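Local coordinates for uncharacterized protein (Bacillus thuringiensis serovar kurstaki, PDB 4XE7) that probably polymerises in a nucleotide-dependent manner as an actin-like ParM protein, building cytoskeletal filaments that move plasmid DNA apart in the bacterial cell, at residues Q166-L171 and G196-E201; V206-F211 and S404-I409; N235-G240 and N367-G372. All coordinates share one frame; numbering follows the deposited sequence.

How the interactions relate
Following the chain from the N terminus, interaction 1 closes first, a short loop that brings helix 164-171 onto strand 188-200 of the eight-stranded sheet. The chain then leads directly into helix 205-210, where interaction 2 opens; it closes only near the C terminus, when helix 402-418 crosses that helix. Interaction 3 opens and closes within this long span, pairing two strands of the five-stranded sheet in the other half of the fold. Interactions 1 and 2 touch where Asn199 and Glu201 meet Tyr407, and interactions 2 and 3 where Ile209 packs on Ile368. The crossed helices thus lie between the two sheets, with centres about 17 Å from either neighbouring contact.

Interaction 1: Q166-L171 and G196-E201; sequences QILEML and GTMNVE
Leu168 and Met198 carry the apolar part of this helix-on-strand contact, with Ile167 adding a second grip on the methionine. The side chains of Leu168 and Met198 run past each other in opposite directions, and Leu168 CG lies 4.1 Å from Met198 CG. Beyond CG the methionine bends at both chi2 and chi3 (-67° and -71°), which turns its thioether across the face of the helix, from Leu168 to Ile167; its terminal CE thereby sits 3.9 Å from Ile167 CG2, the two side chains crossing nearly at right angles. A long, flexible methionine suits this place because it can curl against two branched residues on consecutive positions of one helix.

The second kind of contact is between side chain and backbone. The two methyls of Leu168 rest side by side on the start of the strand segment: CD1 comes 3.9 Å from Gly196 O, while CD2 rests 4.0 Å from Gly196 CA. Glycine fits here, since a CB on Gly196 would point at the helix and press too closely on Leu168 CD2. No hydrogen bond links the segments, so the association is one of shape and hydrophobicity, with the helix running 142° to the strand and their axes 9.0 Å apart.

Phe150 of the neighbouring strand 145-154 extends the same apolar layer, touching both Leu168 and Met198, and Met154 of that strand meets Ile167. Thr197 points away from helix 164-171 and instead meets Glu414, so the strand is packed between helix 164-171 on one face of the sheet and helix 402-418 on the other.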
loop_
_atom_site.group_PDB
_atom_site.type_symbol
_atom_site.label_atom_id
_atom_site.label_comp_id
_atom_site.label_asym_id
_atom_site.label_seq_id
_atom_site.Cartn_x
_atom_site.Cartn_y
_atom_site.Cartn_z
ATOM N N GLN A 166 -21.387 14.051 -0.825
ATOM C CA GLN A 166 -20.602 15.261 -0.584
ATOM C C GLN A 166 -19.143 15.098 -0.997
ATOM O O GLN A 166 -18.545 16.012 -1.559
ATOM C CB GLN A 166 -20.670 15.664 0.890
ATOM C CG GLN A 166 -22.024 16.222 1.308
ATOM C CD GLN A 166 -23.063 15.138 1.570
ATOM O OE1 GLN A 166 -23.365 14.315 0.702
ATOM N NE2 GLN A 166 -23.605 15.131 2.779
ATOM N N ILE A 167 -18.569 13.938 -0.700
ATOM C CA ILE A 167 -17.227 13.627 -1.168
ATOM C C ILE A 167 -17.200 13.664 -2.689
ATOM O O ILE A 167 -16.328 14.287 -3.300
ATOM C CB ILE A 167 -16.760 12.244 -0.686
ATOM C CG1 ILE A 167 -16.613 12.227 0.839
ATOM C CG2 ILE A 167 -15.462 11.833 -1.380
ATOM C CD1 ILE A 167 -15.635 13.255 1.379
ATOM N N LEU A 168 -18.171 12.994 -3.295
ATOM C CA LEU A 168 -18.223 12.908 -4.741
ATOM C C LEU A 168 -18.436 14.278 -5.390
ATOM O O LEU A 168 -17.880 14.545 -6.452
ATOM C CB LEU A 168 -19.318 11.933 -5.175
ATOM C CG LEU A 168 -19.093 10.444 -4.872
ATOM C CD1 LEU A 168 -20.293 9.620 -5.300
ATOM C CD2 LEU A 168 -17.814 9.906 -5.545
ATOM N N GLU A 169 -19.232 15.131 -4.742
ATOM C CA GLU A 169 -19.572 16.458 -5.259
ATOM C C GLU A 169 -18.368 17.388 -5.264
ATOM O O GLU A 169 -18.209 18.229 -6.154
ATOM C CB GLU A 169 -20.701 17.080 -4.423
ATOM C CG GLU A 169 -22.072 17.011 -5.063
ATOM C CD GLU A 169 -22.132 17.775 -6.372
ATOM O OE1 GLU A 169 -21.410 18.790 -6.506
ATOM O OE2 GLU A 169 -22.900 17.359 -7.265
ATOM N N MET A 170 -17.542 17.243 -4.236
ATOM C CA MET A 170 -16.251 17.904 -4.158
ATOM C C MET A 170 -15.403 17.558 -5.388
ATOM O O MET A 170 -14.731 18.424 -5.953
ATOM C CB MET A 170 -15.538 17.484 -2.867
ATOM C CG MET A 170 -14.198 18.156 -2.583
ATOM S SD MET A 170 -13.373 17.397 -1.155
ATOM C CE MET A 170 -12.900 18.862 -0.241
ATOM N N LEU A 171 -15.474 16.298 -5.819
ATOM C CA LEU A 171 -14.597 15.785 -6.881
ATOM C C LEU A 171 -15.111 15.953 -8.315
ATOM O O LEU A 171 -14.320 15.961 -9.258
ATOM C CB LEU A 171 -14.324 14.300 -6.642
ATOM C CG LEU A 171 -13.694 13.980 -5.292
ATOM C CD1 LEU A 171 -13.427 12.488 -5.187
ATOM C CD2 LEU A 171 -12.393 14.754 -5.148
ATOM N N GLY A 196 -19.251 8.519 -9.778
ATOM C CA GLY A 196 -18.412 7.730 -8.905
ATOM C C GLY A 196 -19.196 6.862 -7.945
ATOM O O GLY A 196 -20.423 6.841 -7.966
ATOM N N THR A 197 -18.465 6.156 -7.093
ATOM C CA THR A 197 -19.044 5.283 -6.079
ATOM C C THR A 197 -18.202 5.360 -4.812
ATOM O O THR A 197 -16.983 5.507 -4.882
ATOM C CB THR A 197 -19.097 3.812 -6.547
ATOM O OG1 THR A 197 -19.523 3.746 -7.911
ATOM C CG2 THR A 197 -20.046 3.007 -5.680
ATOM N N MET A 198 -18.836 5.252 -3.654
ATOM C CA MET A 198 -18.077 5.210 -2.416
ATOM C C MET A 198 -18.291 3.860 -1.763
ATOM O O MET A 198 -19.393 3.314 -1.783
ATOM C CB MET A 198 -18.481 6.348 -1.482
ATOM C CG MET A 198 -18.110 7.723 -2.010
ATOM S SD MET A 198 -16.323 7.998 -2.093
ATOM C CE MET A 198 -15.943 8.125 -0.348
ATOM N N ASN A 199 -17.230 3.312 -1.198
ATOM C CA ASN A 199 -17.300 1.960 -0.674
ATOM C C ASN A 199 -17.048 1.973 0.826
ATOM O O ASN A 199 -16.595 2.984 1.383
ATOM C CB ASN A 199 -16.291 1.052 -1.385
ATOM C CG ASN A 199 -16.412 1.115 -2.909
ATOM O OD1 ASN A 199 -17.288 0.483 -3.498
ATOM N ND2 ASN A 199 -15.531 1.896 -3.553
ATOM N N VAL A 200 -17.350 0.847 1.468
ATOM C CA VAL A 200 -17.113 0.672 2.895
ATOM C C VAL A 200 -15.651 0.378 3.154
ATOM O O VAL A 200 -15.216 -0.745 2.905
ATOM C CB VAL A 200 -17.931 -0.506 3.466
ATOM C CG1 VAL A 200 -17.761 -0.599 4.977
ATOM C CG2 VAL A 200 -19.396 -0.406 3.062
ATOM N N GLU A 201 -14.895 1.348 3.662
ATOM C CA GLU A 201 -13.482 1.099 3.949
ATOM C C GLU A 201 -13.406 -0.003 5.001
ATOM O O GLU A 201 -14.237 -0.063 5.899
ATOM C CB GLU A 201 -12.768 2.371 4.429
ATOM C CG GLU A 201 -11.246 2.293 4.345
ATOM C CD GLU A 201 -10.552 3.513 4.936
ATOM O OE1 GLU A 201 -10.799 3.822 6.120
ATOM O OE2 GLU A 201 -9.760 4.161 4.217
#

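Interaction 2: V206-F211 and S404-I409; sequences VLAILF and SRSYLI
Ala208 and Ser406 meet where two helices cross almost perpendicularly, at 81°, in an arrangement consistent with the interdomain connection of the actin fold, where two crossed helices carry the chain from one domain to the other. Both residues are small, and this permits a close crossing: the axes approach to 7.7 Å. Ser406 presents its hydroxyl to the N-terminal side of Ala208, with OG 3.3 Å from Ala208 CB and in a weak, bent hydrogen bond from Ala208 N. The same OG is also within hydrogen-bonding geometry of the carbonyls of Phe402, one turn earlier in its own helix, and Ser204, just ahead of the other; these two must share its single proton or take it in turn. A buried serine therefore suits the crossing point, being compact yet able to donate and accept.

The larger side chains flank this centre. Leu207 lies along Ser406, its CD1 reaching the carbonyl oxygen of that residue. Ile409 sends CG1 anti to its carbonyl carbon (chi1 -65°), and the extended branch delivers CD1 to the end of the shorter helix, 3.6 Å from Phe211 O and 3.8 Å from Leu207 O; Phe211 CB gives this methyl an apolar neighbour.

Arg405 contributes two different surfaces. Its CB rests against the methyl of Ala208, CB to CB 4.0 Å, while the chain, bent at chi3, carries the guanidinium alongside the C-terminal end of helix 205-210, where NH2 forms a salt bridge with Asp212. At the edge of the guanidinium, in its plane, one water accepts from Arg405 NH2 at 2.8 Å and donates to Ala208 O at 2.8 Å and Phe211 O at 2.7 Å.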
loop_
_atom_site.group_PDB
_atom_site.type_symbol
_atom_site.label_atom_id
_atom_site.label_comp_id
_atom_site.label_asym_id
_atom_site.label_seq_id
_atom_site.Cartn_x
_atom_site.Cartn_y
_atom_site.Cartn_z
ATOM N N VAL A 206 -12.362 -7.442 1.456
ATOM C CA VAL A 206 -12.828 -8.767 1.102
ATOM C C VAL A 206 -12.825 -8.973 -0.412
ATOM O O VAL A 206 -12.443 -10.041 -0.901
ATOM C CB VAL A 206 -14.262 -9.002 1.663
ATOM C CG1 VAL A 206 -14.914 -10.220 1.034
ATOM C CG2 VAL A 206 -14.221 -9.150 3.168
ATOM N N LEU A 207 -13.244 -7.952 -1.156
ATOM C CA LEU A 207 -13.248 -8.058 -2.614
ATOM C C LEU A 207 -11.855 -8.391 -3.171
ATOM O O LEU A 207 -11.734 -9.211 -4.082
ATOM C CB LEU A 207 -13.767 -6.765 -3.248
ATOM C CG LEU A 207 -15.283 -6.647 -3.281
ATOM C CD1 LEU A 207 -15.714 -5.253 -3.729
ATOM C CD2 LEU A 207 -15.843 -7.722 -4.197
ATOM N N ALA A 208 -10.819 -7.769 -2.610
ATOM C CA ALA A 208 -9.459 -7.929 -3.135
ATOM C C ALA A 208 -8.869 -9.272 -2.732
ATOM O O ALA A 208 -7.895 -9.728 -3.324
ATOM C CB ALA A 208 -8.558 -6.808 -2.669
ATOM N N ILE A 209 -9.457 -9.900 -1.721
ATOM C CA ILE A 209 -9.049 -11.248 -1.356
ATOM C C ILE A 209 -9.740 -12.255 -2.265
ATOM O O ILE A 209 -9.124 -13.228 -2.716
ATOM C CB ILE A 209 -9.346 -11.514 0.125
ATOM C CG1 ILE A 209 -8.364 -10.689 0.965
ATOM C CG2 ILE A 209 -9.242 -13.000 0.446
ATOM C CD1 ILE A 209 -8.838 -10.390 2.362
ATOM N N LEU A 210 -11.004 -11.989 -2.577
ATOM C CA LEU A 210 -11.797 -12.908 -3.396
ATOM C C LEU A 210 -11.525 -12.802 -4.892
ATOM O O LEU A 210 -11.620 -13.797 -5.601
ATOM C CB LEU A 210 -13.288 -12.675 -3.165
ATOM C CG LEU A 210 -13.896 -13.016 -1.805
ATOM C CD1 LEU A 210 -15.315 -12.486 -1.789
ATOM C CD2 LEU A 210 -13.884 -14.512 -1.577
ATOM N N PHE A 211 -11.221 -11.598 -5.382
ATOM C CA PHE A 211 -11.102 -11.406 -6.831
ATOM C C PHE A 211 -9.804 -10.731 -7.248
ATOM O O PHE A 211 -9.190 -9.986 -6.474
ATOM C CB PHE A 211 -12.304 -10.606 -7.348
ATOM C CG PHE A 211 -13.625 -11.289 -7.105
ATOM C CD1 PHE A 211 -14.090 -12.259 -7.978
ATOM C CD2 PHE A 211 -14.391 -10.976 -5.999
ATOM C CE1 PHE A 211 -15.303 -12.899 -7.755
ATOM C CE2 PHE A 211 -15.612 -11.617 -5.770
ATOM C CZ PHE A 211 -16.061 -12.578 -6.648
ATOM N N SER A 404 -7.245 -0.215 -2.196
ATOM C CA SER A 404 -7.365 0.370 -3.532
ATOM C C SER A 404 -7.781 -0.663 -4.577
ATOM O O SER A 404 -8.551 -0.344 -5.484
ATOM C CB SER A 404 -6.062 1.055 -3.968
ATOM O OG SER A 404 -4.924 0.254 -3.725
ATOM N N ARG A 405 -7.272 -1.891 -4.467
ATOM C CA ARG A 405 -7.696 -2.954 -5.369
ATOM C C ARG A 405 -9.179 -3.264 -5.209
ATOM O O ARG A 405 -9.863 -3.529 -6.202
ATOM C CB ARG A 405 -6.873 -4.233 -5.151
ATOM C CG ARG A 405 -5.433 -4.102 -5.603
ATOM C CD ARG A 405 -4.557 -5.211 -5.041
ATOM N NE ARG A 405 -4.924 -6.496 -5.597
ATOM C CZ ARG A 405 -4.358 -7.041 -6.668
ATOM N NH1 ARG A 405 -3.384 -6.422 -7.304
ATOM N NH2 ARG A 405 -4.772 -8.216 -7.101
ATOM N N SER A 406 -9.677 -3.233 -3.972
ATOM C CA SER A 406 -11.110 -3.462 -3.730
ATOM C C SER A 406 -11.954 -2.388 -4.406
ATOM O O SER A 406 -12.936 -2.692 -5.079
ATOM C CB SER A 406 -11.423 -3.485 -2.230
ATOM O OG SER A 406 -10.752 -4.553 -1.580
ATOM N N TYR A 407 -11.584 -1.133 -4.193
ATOM C CA TYR A 407 -12.249 -0.038 -4.883
ATOM C C TYR A 407 -12.193 -0.266 -6.397
ATOM O O TYR A 407 -13.204 -0.151 -7.081
ATOM C CB TYR A 407 -11.618 1.309 -4.506
ATOM C CG TYR A 407 -11.709 1.659 -3.022
ATOM C CD1 TYR A 407 -12.569 0.961 -2.179
ATOM C CD2 TYR A 407 -10.928 2.674 -2.467
ATOM C CE1 TYR A 407 -12.666 1.265 -0.837
ATOM C CE2 TYR A 407 -11.020 2.994 -1.099
ATOM C CZ TYR A 407 -11.899 2.280 -0.301
ATOM O OH TYR A 407 -12.023 2.548 1.045
ATOM N N LEU A 408 -11.012 -0.608 -6.921
ATOM C CA LEU A 408 -10.859 -0.803 -8.366
ATOM C C LEU A 408 -11.825 -1.883 -8.888
ATOM O O LEU A 408 -12.529 -1.672 -9.877
ATOM C CB LEU A 408 -9.406 -1.173 -8.716
ATOM C CG LEU A 408 -9.104 -1.601 -10.162
ATOM C CD1 LEU A 408 -9.529 -0.538 -11.185
ATOM C CD2 LEU A 408 -7.625 -1.948 -10.343
ATOM N N ILE A 409 -11.857 -3.036 -8.226
ATOM C CA ILE A 409 -12.779 -4.110 -8.619
ATOM C C ILE A 409 -14.251 -3.648 -8.571
ATOM O O ILE A 409 -15.032 -3.936 -9.487
ATOM C CB ILE A 409 -12.587 -5.352 -7.724
ATOM C CG1 ILE A 409 -11.193 -5.949 -7.955
ATOM C CG2 ILE A 409 -13.666 -6.411 -7.987
ATOM C CD1 ILE A 409 -10.670 -6.740 -6.770
HETATM O O HOH W 1 -7.180 -8.354 -5.613
#

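Interaction 3: N235-G240 and N367-G372; sequences NDLGAG and NIVVGG
Asn235 holds the neighbouring strand through both backbone and side chain. Its N donates to Ile368 O at 2.8 Å, and its ND2 reaches the same oxygen at 3.1 Å from above the carbonyl plane, so one acceptor is gripped twice. ND2 also makes a weak, bent bond to Asn367 OD1 at 2.8 Å, the two amide planes standing 75° apart; the other ends are occupied too, Asn235 OD1 by Asn244 and Asn367 ND2 by Leu355 O. Asparagine suits this buried place, giving and accepting at once. The parallel ladder continues from Val370 N to Asn235 O and then, nearly straight at 175°, from Leu237 N to Val370 O.

Outward, Leu237 CD1 packs on Val369 CG1 at 4.3 Å, on the side covered by helix 337-362. On the opposite face Asp236 crosses Val370, and its OD2 comes 3.5 Å from Gly371 CA. At Gly371 (phi 107°) a CB would jam against Val370 O and strike Leu237 O and Asp236 OD2, which calls for glycine.

Asp-Leu-Gly-Ala-Gly running off one strand and Gly-Gly after the adjacent parallel strand are characteristic of the nucleotide cleft of actin-like ATPases, where they probably form the second phosphate loop and adenosine motif.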
loop_
_atom_site.group_PDB
_atom_site.type_symbol
_atom_site.label_atom_id
_atom_site.label_comp_id
_atom_site.label_asym_id
_atom_site.label_seq_id
_atom_site.Cartn_x
_atom_site.Cartn_y
_atom_site.Cartn_z
ATOM N N ASN A 235 -7.261 -9.542 10.264
ATOM C CA ASN A 235 -6.132 -9.237 11.111
ATOM C C ASN A 235 -4.970 -8.718 10.271
ATOM O O ASN A 235 -4.393 -9.447 9.464
ATOM C CB ASN A 235 -5.743 -10.477 11.910
ATOM C CG ASN A 235 -6.909 -11.039 12.698
ATOM O OD1 ASN A 235 -7.155 -10.636 13.837
ATOM N ND2 ASN A 235 -7.649 -11.975 12.086
ATOM N N ASP A 236 -4.657 -7.438 10.452
ATOM C CA ASP A 236 -3.594 -6.774 9.711
ATOM C C ASP A 236 -2.286 -6.851 10.510
ATOM O O ASP A 236 -2.130 -6.142 11.517
ATOM C CB ASP A 236 -3.986 -5.311 9.436
ATOM C CG ASP A 236 -3.078 -4.627 8.413
ATOM O OD1 ASP A 236 -3.417 -3.501 7.991
ATOM O OD2 ASP A 236 -2.034 -5.203 8.022
ATOM N N LEU A 237 -1.361 -7.702 10.060
ATOM C CA LEU A 237 -0.102 -7.942 10.789
ATOM C C LEU A 237 1.020 -7.027 10.283
ATOM O O LEU A 237 1.531 -7.216 9.170
ATOM C CB LEU A 237 0.321 -9.416 10.654
ATOM C CG LEU A 237 -0.834 -10.393 10.836
ATOM C CD1 LEU A 237 -0.361 -11.836 10.774
ATOM C CD2 LEU A 237 -1.528 -10.098 12.165
ATOM N N GLY A 238 1.397 -6.039 11.090
ATOM C CA GLY A 238 2.361 -5.036 10.665
ATOM C C GLY A 238 3.719 -5.125 11.350
ATOM O O GLY A 238 3.991 -6.073 12.085
ATOM N N ALA A 239 4.559 -4.116 11.140
ATOM C CA ALA A 239 5.928 -4.138 11.658
ATOM C C ALA A 239 5.966 -3.895 13.168
ATOM O O ALA A 239 6.733 -4.543 13.890
ATOM C CB ALA A 239 6.791 -3.101 10.925
ATOM N N GLY A 240 5.132 -2.973 13.639
ATOM C CA GLY A 240 5.136 -2.588 15.045
ATOM C C GLY A 240 3.844 -2.917 15.766
ATOM O O GLY A 240 3.780 -2.905 16.986
ATOM N N ASN A 367 -11.631 -16.234 9.355
ATOM C CA ASN A 367 -10.548 -15.530 10.031
ATOM C C ASN A 367 -9.410 -15.250 9.043
ATOM O O ASN A 367 -8.729 -16.167 8.592
ATOM C CB ASN A 367 -10.075 -16.337 11.248
ATOM C CG ASN A 367 -9.304 -15.487 12.254
ATOM O OD1 ASN A 367 -9.319 -14.254 12.185
ATOM N ND2 ASN A 367 -8.609 -16.146 13.181
ATOM N N ILE A 368 -9.227 -13.974 8.698
ATOM C CA ILE A 368 -8.322 -13.585 7.619
ATOM C C ILE A 368 -7.069 -12.864 8.120
ATOM O O ILE A 368 -7.165 -12.034 9.016
ATOM C CB ILE A 368 -9.059 -12.671 6.607
ATOM C CG1 ILE A 368 -10.384 -13.313 6.197
ATOM C CG2 ILE A 368 -8.169 -12.391 5.394
ATOM C CD1 ILE A 368 -11.256 -12.460 5.273
ATOM N N VAL A 369 -5.899 -13.182 7.544
ATOM C CA VAL A 369 -4.681 -12.443 7.851
ATOM C C VAL A 369 -4.209 -11.679 6.623
ATOM O O VAL A 369 -4.313 -12.164 5.498
ATOM C CB VAL A 369 -3.543 -13.353 8.366
ATOM C CG1 VAL A 369 -3.913 -13.941 9.710
ATOM C CG2 VAL A 369 -3.193 -14.467 7.346
ATOM N N VAL A 370 -3.732 -10.459 6.846
ATOM C CA VAL A 370 -3.158 -9.633 5.787
ATOM C C VAL A 370 -2.006 -8.896 6.403
ATOM O O VAL A 370 -1.855 -8.922 7.624
ATOM C CB VAL A 370 -4.171 -8.615 5.185
ATOM C CG1 VAL A 370 -5.357 -9.332 4.599
ATOM C CG2 VAL A 370 -4.617 -7.625 6.235
ATOM N N GLY A 371 -1.193 -8.240 5.574
ATOM C CA GLY A 371 -0.124 -7.396 6.076
ATOM C C GLY A 371 1.226 -8.052 5.865
ATOM O O GLY A 371 1.282 -9.244 5.605
ATOM N N GLY A 372 2.301 -7.274 6.000
ATOM C CA GLY A 372 3.661 -7.760 5.836
ATOM C C GLY A 372 4.051 -8.860 6.817
ATOM O O GLY A 372 4.944 -9.657 6.535
#